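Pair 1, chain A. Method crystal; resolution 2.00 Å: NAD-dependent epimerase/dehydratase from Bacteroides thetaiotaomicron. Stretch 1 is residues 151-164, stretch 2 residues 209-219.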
# COMPACT_ATOMS: atom_id res chain seq x y z
N LYS A 151 -12.36 -1.39 12.03
CA LYS A 151 -13.52 -0.74 12.63
C LYS A 151 -13.96 0.51 11.86
O LYS A 151 -14.97 1.12 12.20
CB LYS A 151 -13.23 -0.36 14.08
CG LYS A 151 -13.04 -1.57 14.99
CD LYS A 151 -12.55 -1.14 16.36
CE LYS A 151 -11.94 -2.30 17.11
NZ LYS A 151 -10.82 -1.82 17.96
N GLU A 152 -13.20 0.88 10.84
CA GLU A 152 -13.49 2.06 10.04
C GLU A 152 -14.64 1.84 9.05
O GLU A 152 -14.62 0.88 8.27
CB GLU A 152 -12.23 2.47 9.27
CG GLU A 152 -12.39 3.66 8.35
CD GLU A 152 -12.65 4.95 9.11
OE1 GLU A 152 -13.81 5.18 9.52
OE2 GLU A 152 -11.69 5.72 9.31
N LYS A 153 -15.62 2.73 9.07
CA LYS A 153 -16.76 2.60 8.17
C LYS A 153 -17.05 3.91 7.44
O LYS A 153 -17.93 3.97 6.59
CB LYS A 153 -18.02 2.17 8.93
CG LYS A 153 -17.99 0.75 9.48
CD LYS A 153 -19.39 0.28 9.83
CE LYS A 153 -19.39 -1.17 10.27
NZ LYS A 153 -18.65 -1.37 11.55
N GLU A 154 -16.31 4.96 7.77
CA GLU A 154 -16.55 6.26 7.16
C GLU A 154 -15.77 6.56 5.89
O GLU A 154 -15.71 7.71 5.47
CB GLU A 154 -16.35 7.36 8.21
CG GLU A 154 -17.19 7.11 9.48
CD GLU A 154 -17.22 8.29 10.42
OE1 GLU A 154 -18.00 9.24 10.17
OE2 GLU A 154 -16.47 8.29 11.42
N ILE A 155 -15.19 5.53 5.29
CA ILE A 155 -14.47 5.68 4.03
C ILE A 155 -14.33 4.31 3.39
O ILE A 155 -14.37 3.29 4.08
CB ILE A 155 -13.06 6.29 4.24
CG1 ILE A 155 -12.45 6.67 2.88
CG2 ILE A 155 -12.15 5.30 4.96
CD1 ILE A 155 -11.17 7.48 3.00
N ASP A 156 -14.20 4.26 2.07
CA ASP A 156 -14.03 2.97 1.41
C ASP A 156 -12.53 2.69 1.33
O ASP A 156 -11.84 3.15 0.42
CB ASP A 156 -14.65 2.97 0.01
CG ASP A 156 -14.42 1.66 -0.73
OD1 ASP A 156 -14.06 0.66 -0.07
OD2 ASP A 156 -14.60 1.62 -1.97
N TRP A 157 -12.02 1.94 2.31
CA TRP A 157 -10.60 1.62 2.38
C TRP A 157 -10.29 0.22 1.86
O TRP A 157 -11.14 -0.66 1.85
CB TRP A 157 -10.10 1.72 3.82
CG TRP A 157 -10.81 0.79 4.79
CD1 TRP A 157 -11.98 1.04 5.45
CD2 TRP A 157 -10.41 -0.53 5.16
NE1 TRP A 157 -12.33 -0.05 6.21
CE2 TRP A 157 -11.39 -1.03 6.06
CE3 TRP A 157 -9.32 -1.35 4.83
CZ2 TRP A 157 -11.31 -2.30 6.62
CZ3 TRP A 157 -9.25 -2.62 5.39
CH2 TRP A 157 -10.23 -3.09 6.28
N VAL A 158 -9.04 0.04 1.45
CA VAL A 158 -8.55 -1.24 0.96
C VAL A 158 -7.11 -1.35 1.45
O VAL A 158 -6.28 -0.47 1.18
CB VAL A 158 -8.58 -1.32 -0.59
CG1 VAL A 158 -8.04 -2.66 -1.05
CG2 VAL A 158 -10.00 -1.15 -1.10
N PHE A 159 -6.81 -2.42 2.18
CA PHE A 159 -5.47 -2.68 2.71
C PHE A 159 -4.91 -3.81 1.83
O PHE A 159 -5.43 -4.93 1.84
CB PHE A 159 -5.60 -3.15 4.17
CG PHE A 159 -4.30 -3.23 4.92
CD1 PHE A 159 -3.59 -2.08 5.25
CD2 PHE A 159 -3.83 -4.46 5.38
CE1 PHE A 159 -2.43 -2.15 6.04
CE2 PHE A 159 -2.68 -4.55 6.17
CZ PHE A 159 -1.97 -3.39 6.50
N PHE A 160 -3.86 -3.52 1.07
CA PHE A 160 -3.28 -4.52 0.17
C PHE A 160 -2.02 -5.18 0.72
O PHE A 160 -0.92 -4.63 0.66
CB PHE A 160 -3.01 -3.85 -1.20
CG PHE A 160 -2.69 -4.81 -2.32
CD1 PHE A 160 -2.98 -6.17 -2.22
CD2 PHE A 160 -2.11 -4.34 -3.51
CE1 PHE A 160 -2.69 -7.05 -3.28
CE2 PHE A 160 -1.82 -5.20 -4.57
CZ PHE A 160 -2.12 -6.56 -4.46
N SER A 161 -2.19 -6.38 1.28
CA SER A 161 -1.08 -7.15 1.87
C SER A 161 -0.23 -7.83 0.80
O SER A 161 -0.71 -8.73 0.11
CB SER A 161 -1.61 -8.24 2.81
OG SER A 161 -2.15 -7.74 4.02
N PRO A 162 1.04 -7.41 0.65
CA PRO A 162 1.91 -8.04 -0.35
C PRO A 162 2.33 -9.42 0.14
O PRO A 162 2.00 -9.80 1.27
CB PRO A 162 3.11 -7.10 -0.40
CG PRO A 162 3.17 -6.57 1.02
CD PRO A 162 1.71 -6.28 1.31
N ALA A 163 3.05 -10.17 -0.68
CA ALA A 163 3.55 -11.49 -0.30
C ALA A 163 4.66 -11.28 0.74
O ALA A 163 5.23 -10.20 0.82
CB ALA A 163 4.10 -12.23 -1.52
N ALA A 164 4.97 -12.32 1.52
CA ALA A 164 6.00 -12.20 2.55
C ALA A 164 7.35 -11.68 2.06
O ALA A 164 8.04 -10.96 2.77
CB ALA A 164 6.19 -13.54 3.27
N LYS A 209 -12.83 -3.86 -7.06
CA LYS A 209 -13.35 -5.19 -6.78
C LYS A 209 -13.45 -5.39 -5.27
O LYS A 209 -14.11 -6.32 -4.80
CB LYS A 209 -12.45 -6.28 -7.37
CG LYS A 209 -12.45 -6.36 -8.88
CD LYS A 209 -13.84 -6.65 -9.41
CE LYS A 209 -13.89 -6.53 -10.93
NZ LYS A 209 -15.29 -6.69 -11.43
N HIS A 210 -12.77 -4.54 -4.51
CA HIS A 210 -12.77 -4.65 -3.05
C HIS A 210 -13.24 -3.39 -2.34
O HIS A 210 -12.98 -2.27 -2.79
CB HIS A 210 -11.37 -5.03 -2.56
CG HIS A 210 -10.91 -6.37 -3.03
ND1 HIS A 210 -10.11 -6.55 -4.13
CD2 HIS A 210 -11.17 -7.61 -2.55
CE1 HIS A 210 -9.89 -7.84 -4.32
NE2 HIS A 210 -10.52 -8.51 -3.37
N HIS A 211 -13.92 -3.58 -1.21
CA HIS A 211 -14.44 -2.47 -0.42
C HIS A 211 -14.32 -2.70 1.08
O HIS A 211 -14.81 -3.71 1.60
CB HIS A 211 -15.91 -2.22 -0.77
CG HIS A 211 -16.14 -2.03 -2.24
ND1 HIS A 211 -15.80 -0.87 -2.90
CD2 HIS A 211 -16.62 -2.87 -3.18
CE1 HIS A 211 -16.06 -1.00 -4.19
NE2 HIS A 211 -16.56 -2.21 -4.39
N GLN A 212 -13.70 -1.76 1.77
CA GLN A 212 -13.53 -1.83 3.22
C GLN A 212 -13.01 -3.20 3.63
O GLN A 212 -13.62 -3.89 4.46
CB GLN A 212 -14.86 -1.54 3.93
CG GLN A 212 -15.57 -0.26 3.46
CD GLN A 212 -16.83 0.07 4.26
OE1 GLN A 212 -16.89 1.09 4.94
NE2 GLN A 212 -17.82 -0.81 4.19
N GLU A 213 -11.89 -3.61 3.04
CA GLU A 213 -11.31 -4.91 3.36
C GLU A 213 -9.87 -5.06 2.89
O GLU A 213 -9.32 -4.21 2.19
CB GLU A 213 -12.16 -6.03 2.74
CG GLU A 213 -12.12 -6.10 1.22
CD GLU A 213 -13.27 -6.92 0.64
OE1 GLU A 213 -13.53 -8.02 1.16
OE2 GLU A 213 -13.91 -6.46 -0.33
N ARG A 214 -9.26 -6.17 3.28
CA ARG A 214 -7.89 -6.47 2.90
C ARG A 214 -7.88 -7.58 1.86
O ARG A 214 -8.78 -8.44 1.85
CB ARG A 214 -7.10 -6.93 4.14
CG ARG A 214 -5.64 -7.37 3.88
CD ARG A 214 -5.54 -8.87 3.59
NE ARG A 214 -5.84 -9.70 4.75
CZ ARG A 214 -5.05 -9.84 5.82
NH1 ARG A 214 -3.88 -9.22 5.87
NH2 ARG A 214 -5.45 -10.59 6.84
N PHE A 215 -6.91 -7.54 0.95
CA PHE A 215 -6.73 -8.61 -0.02
C PHE A 215 -5.23 -8.81 -0.18
O PHE A 215 -4.44 -7.99 0.31
CB PHE A 215 -7.47 -8.36 -1.36
CG PHE A 215 -6.84 -7.35 -2.27
CD1 PHE A 215 -6.90 -5.98 -1.99
CD2 PHE A 215 -6.26 -7.76 -3.47
CE1 PHE A 215 -6.40 -5.05 -2.89
CE2 PHE A 215 -5.75 -6.83 -4.37
CZ PHE A 215 -5.83 -5.47 -4.08
N THR A 216 -4.83 -9.90 -0.82
CA THR A 216 -3.41 -10.20 -0.95
C THR A 216 -3.03 -10.77 -2.31
O THR A 216 -3.88 -11.03 -3.16
CB THR A 216 -2.97 -11.16 0.19
OG1 THR A 216 -1.55 -11.30 0.20
CG2 THR A 216 -3.63 -12.53 0.02
N ILE A 217 -1.73 -10.98 -2.50
CA ILE A 217 -1.21 -11.46 -3.78
C ILE A 217 0.00 -12.36 -3.59
O ILE A 217 0.65 -12.33 -2.53
CB ILE A 217 -0.80 -10.22 -4.65
CG1 ILE A 217 -0.41 -10.66 -6.06
CG2 ILE A 217 0.38 -9.48 -3.98
CD1 ILE A 217 -0.19 -9.48 -7.01
N GLY A 218 0.31 -13.15 -4.61
CA GLY A 218 1.46 -14.04 -4.54
C GLY A 218 1.62 -14.88 -5.79
O GLY A 218 0.64 -15.16 -6.48
N TYR A 219 2.85 -15.29 -6.10
CA TYR A 219 3.09 -16.14 -7.27
C TYR A 219 2.73 -17.59 -6.96
O TYR A 219 2.80 -18.03 -5.81
CB TYR A 219 4.56 -16.07 -7.70
CG TYR A 219 4.98 -14.78 -8.38
CD1 TYR A 219 4.21 -14.23 -9.41
CD2 TYR A 219 6.17 -14.14 -8.02
CE1 TYR A 219 4.62 -13.06 -10.06
CE2 TYR A 219 6.59 -12.98 -8.66
CZ TYR A 219 5.81 -12.45 -9.68
OH TYR A 219 6.22 -11.29 -10.30

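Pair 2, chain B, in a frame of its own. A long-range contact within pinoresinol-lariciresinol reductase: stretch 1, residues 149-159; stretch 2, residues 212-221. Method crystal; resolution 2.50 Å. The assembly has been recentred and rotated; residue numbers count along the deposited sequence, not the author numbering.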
# COMPACT_ATOMS: atom_id res chain seq x y z
N SER B 149 -8.74 8.94 -22.11
CA SER B 149 -8.03 9.53 -23.27
C SER B 149 -7.46 10.95 -23.13
O SER B 149 -7.78 11.93 -23.80
CB SER B 149 -8.97 9.41 -24.51
OG SER B 149 -9.25 8.03 -24.75
N ILE B 150 -6.57 10.98 -22.12
CA ILE B 150 -5.76 12.14 -21.76
C ILE B 150 -4.59 12.13 -22.74
O ILE B 150 -4.27 11.07 -23.28
CB ILE B 150 -5.36 11.94 -20.26
CG1 ILE B 150 -6.62 12.11 -19.40
CG2 ILE B 150 -4.28 12.92 -19.81
CD1 ILE B 150 -6.48 11.97 -17.88
N PRO B 151 -3.96 13.26 -23.08
CA PRO B 151 -2.73 13.31 -23.85
C PRO B 151 -1.49 13.09 -23.01
O PRO B 151 -1.12 13.98 -22.25
CB PRO B 151 -2.76 14.66 -24.48
CG PRO B 151 -4.18 15.12 -24.31
CD PRO B 151 -4.52 14.59 -22.96
N TYR B 152 -0.83 11.93 -23.13
CA TYR B 152 0.35 11.54 -22.32
C TYR B 152 1.74 11.40 -22.95
O TYR B 152 1.96 11.30 -24.16
CB TYR B 152 0.09 10.20 -21.57
CG TYR B 152 -0.56 9.09 -22.39
CD1 TYR B 152 -1.94 9.15 -22.58
CD2 TYR B 152 0.16 8.02 -22.93
CE1 TYR B 152 -2.61 8.17 -23.32
CE2 TYR B 152 -0.51 7.03 -23.67
CZ TYR B 152 -1.89 7.11 -23.87
OH TYR B 152 -2.61 6.17 -24.61
N THR B 153 2.72 11.47 -22.06
CA THR B 153 4.11 11.21 -22.42
C THR B 153 4.59 10.55 -21.16
O THR B 153 4.45 11.13 -20.09
CB THR B 153 4.93 12.46 -22.63
OG1 THR B 153 4.25 13.26 -23.59
CG2 THR B 153 6.32 12.11 -23.10
N TYR B 154 5.07 9.31 -21.28
CA TYR B 154 5.60 8.64 -20.11
C TYR B 154 7.12 8.77 -20.15
O TYR B 154 7.80 8.24 -21.02
CB TYR B 154 5.18 7.18 -20.12
CG TYR B 154 3.68 7.01 -20.05
CD1 TYR B 154 3.06 6.10 -20.90
CD2 TYR B 154 2.91 7.73 -19.15
CE1 TYR B 154 1.69 5.89 -20.83
CE2 TYR B 154 1.53 7.53 -19.08
CZ TYR B 154 0.92 6.61 -19.92
OH TYR B 154 -0.43 6.36 -19.82
N VAL B 155 7.65 9.58 -19.24
CA VAL B 155 9.06 9.87 -19.19
C VAL B 155 9.79 8.84 -18.36
O VAL B 155 9.95 9.02 -17.16
CB VAL B 155 9.31 11.27 -18.60
CG1 VAL B 155 9.46 12.28 -19.72
CG2 VAL B 155 8.13 11.70 -17.72
N SER B 156 10.17 7.72 -19.03
CA SER B 156 10.99 6.63 -18.48
C SER B 156 12.42 7.10 -18.69
O SER B 156 12.90 7.24 -19.82
CB SER B 156 10.75 5.38 -19.24
OG SER B 156 11.31 4.38 -18.45
N SER B 157 13.07 7.42 -17.59
CA SER B 157 14.32 8.16 -17.62
C SER B 157 15.53 7.50 -16.97
O SER B 157 16.64 8.00 -16.99
CB SER B 157 13.99 9.49 -16.98
OG SER B 157 13.66 9.30 -15.60
N ASN B 158 15.27 6.35 -16.36
CA ASN B 158 16.23 5.42 -15.76
C ASN B 158 16.92 5.77 -14.44
O ASN B 158 16.23 6.10 -13.47
CB ASN B 158 17.29 5.07 -16.86
CG ASN B 158 16.65 4.39 -18.08
OD1 ASN B 158 16.79 4.84 -19.23
ND2 ASN B 158 15.91 3.30 -17.85
N MET B 159 18.24 5.66 -14.30
CA MET B 159 18.88 5.86 -13.02
C MET B 159 19.37 7.27 -12.91
O MET B 159 20.02 7.76 -13.84
CB MET B 159 20.09 4.93 -12.82
CG MET B 159 19.71 3.47 -12.62
SD MET B 159 21.13 2.41 -12.28
CE MET B 159 21.65 2.26 -13.95
N GLN B 212 5.34 14.73 -31.50
CA GLN B 212 6.03 13.46 -31.49
C GLN B 212 5.97 12.70 -30.18
O GLN B 212 5.99 11.47 -30.22
CB GLN B 212 7.50 13.65 -31.82
CG GLN B 212 7.79 14.32 -33.15
CD GLN B 212 9.01 13.71 -33.82
OE1 GLN B 212 10.03 14.37 -34.05
NE2 GLN B 212 8.91 12.42 -34.17
N THR B 213 5.93 13.35 -29.00
CA THR B 213 5.91 12.60 -27.74
C THR B 213 4.51 12.32 -27.22
O THR B 213 4.29 11.83 -26.10
CB THR B 213 6.76 13.35 -26.69
OG1 THR B 213 6.23 14.64 -26.46
CG2 THR B 213 8.16 13.52 -27.18
N LEU B 214 3.58 12.55 -28.15
CA LEU B 214 2.15 12.38 -27.95
C LEU B 214 1.71 10.93 -27.86
O LEU B 214 1.69 10.19 -28.85
CB LEU B 214 1.43 13.06 -29.09
CG LEU B 214 0.31 14.04 -28.84
CD1 LEU B 214 0.00 14.61 -30.22
CD2 LEU B 214 -0.89 13.40 -28.13
N ASN B 215 1.32 10.56 -26.63
CA ASN B 215 0.87 9.22 -26.24
C ASN B 215 1.95 8.14 -26.26
O ASN B 215 1.72 6.98 -25.92
CB ASN B 215 -0.33 8.76 -27.12
CG ASN B 215 -1.63 9.55 -26.90
OD1 ASN B 215 -2.05 9.88 -25.79
ND2 ASN B 215 -2.34 9.86 -27.97
N LYS B 216 3.17 8.58 -26.60
CA LYS B 216 4.39 7.81 -26.65
C LYS B 216 5.17 7.83 -25.33
O LYS B 216 5.08 8.78 -24.53
CB LYS B 216 5.26 8.36 -27.76
CG LYS B 216 4.90 8.00 -29.19
CD LYS B 216 6.05 8.44 -30.09
CE LYS B 216 6.02 7.88 -31.52
NZ LYS B 216 7.05 8.44 -32.38
N THR B 217 5.96 6.75 -25.10
CA THR B 217 6.85 6.64 -23.94
C THR B 217 8.17 7.30 -24.34
O THR B 217 8.66 7.07 -25.44
CB THR B 217 7.11 5.16 -23.52
OG1 THR B 217 5.82 4.58 -23.22
CG2 THR B 217 7.98 5.05 -22.27
N MET B 218 8.73 8.17 -23.49
CA MET B 218 9.96 8.87 -23.80
C MET B 218 11.06 8.30 -22.95
O MET B 218 11.08 8.52 -21.74
CB MET B 218 9.85 10.37 -23.50
CG MET B 218 11.11 11.03 -23.99
SD MET B 218 11.34 12.67 -23.28
CE MET B 218 11.47 13.44 -24.84
N TYR B 219 11.95 7.54 -23.58
CA TYR B 219 13.11 6.95 -22.92
C TYR B 219 14.29 7.93 -22.98
O TYR B 219 14.50 8.61 -23.98
CB TYR B 219 13.51 5.65 -23.60
CG TYR B 219 12.50 4.51 -23.54
CD1 TYR B 219 12.23 3.87 -22.33
CD2 TYR B 219 11.83 4.07 -24.69
CE1 TYR B 219 11.31 2.82 -22.28
CE2 TYR B 219 10.92 3.03 -24.65
CZ TYR B 219 10.66 2.40 -23.44
OH TYR B 219 9.76 1.36 -23.38
N ILE B 220 15.04 8.11 -21.90
CA ILE B 220 16.26 8.90 -22.00
C ILE B 220 17.28 7.76 -21.91
O ILE B 220 17.30 6.96 -20.96
CB ILE B 220 16.41 9.87 -20.83
CG1 ILE B 220 15.15 10.70 -20.55
CG2 ILE B 220 17.54 10.81 -21.22
CD1 ILE B 220 15.28 11.89 -19.59
N ARG B 221 18.02 7.65 -23.03
CA ARG B 221 19.01 6.59 -23.22
C ARG B 221 20.30 7.17 -23.71
O ARG B 221 20.70 6.80 -24.81
CB ARG B 221 18.51 5.54 -24.24
CG ARG B 221 17.76 4.40 -23.61
CD ARG B 221 17.36 3.34 -24.59
NE ARG B 221 16.76 2.25 -23.82
CZ ARG B 221 16.22 1.16 -24.38
NH1 ARG B 221 16.17 0.94 -25.69
NH2 ARG B 221 15.76 0.23 -23.56

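Both pairs are built on two neighbouring parallel strands. The strand axes diverge by 29° in pair 1 and 24° in pair 2, and approach to 4.7 and 4.6 Å. Fourteen central residues superpose with an RMSD of 0.6 Å. Phe159(A) matches Tyr154(B), and Arg214(A) matches Thr217(B), each with CA atoms 0.2 Å apart.

The central rungs of the hydrogen-bond ladder match. In pair 1, Phe159(A) N donates to Glu213(A) O at 3.1 Å, and Phe215(A) N donates to Phe159(A) O at 3.1 Å. In pair 2, Tyr154(B) N donates to Lys216(B) O at 3.3 Å, and Met218(B) N donates to Tyr154(B) O at 2.6 Å. One residue thus bonds through both its N and its O, as a parallel sheet requires. The first rung differs: Glu213(A) N donates to Trp157(A) O at 3.3 Å, whereas Asn215(B) N donates to Tyr152(B) O at 2.7 Å. The rung after the central ones differs in quality. Ser161(A) N to Phe215(A) O is 2.9 Å at 144°. Its counterpart, Ser156(B) N to Met218(B) O, is 3.0 Å but weak, with an angle of 121°.

Two positions before Phe159(A) and Tyr154(B), both pairs have an aromatic residue. Trp157(A) matches Tyr152(B), and both have chi1 in the p well. Each ring receives a backbone CH on its face. Gln212(A) CA lies 3.7 Å from the centroid of the five-membered ring of Trp157(A). Asn215(B) CA lies 3.9 Å from the Tyr152(B) ring centroid. Gln212(A) and Asn215(B) match, and both have positive phi. The Trp157(A) indole also bonds within its own stretch, from NE1 to Glu152(A) O at 3.2 Å.

The flank of this site is held differently. Asp156(A) takes a hydrogen bond from His211(A) ND1 to OD2 at 2.9 Å, and another from Gln212(A) N to OD1 at 3.1 Å. Pair 2 has Pro151(B) and Leu214(B) at the positions of Asp156(A) and His211(A). They make an apolar contact, Pro151(B) CB to Leu214(B) CD2, at 4.3 Å.

The face bearing Phe160(A) and Phe215(A) is packed differently in the two pairs. Their rings form an offset stack, with centroids 4.0 Å apart and planes at 8°. Val158(A) CG1 also reaches Phe215(A) CE1 at 3.4 Å. In pair 2 the matching residues are Val155(B) and Met218(B), with Val155(B) CG1 at 4.0 Å from Met218(B) SD. Flexible thioether and branched aliphatic chain stand in for the two rings. Thr153(B) overlays Val158(A) closely, but its OG1 donates to Thr213(B) O at 2.9 Å.

On the other face, both pairs have a serine: Ser161(A) matches Ser156(B). Its neighbours differ. Arg214(A) NH1 donates to Ser161(A) OG at 2.9 Å, and Thr216(A) OG1 donates to Ser161(A) O at 2.7 Å. In pair 2, Thr217(B) and Tyr219(B) take those places. Ser156(B) CB packs on them at 4.1 Å from Thr217(B) CG2 and 3.7 Å from Tyr219(B) CD1. Ser156(B) O instead accepts from Ile220(B) N at 3.1 Å.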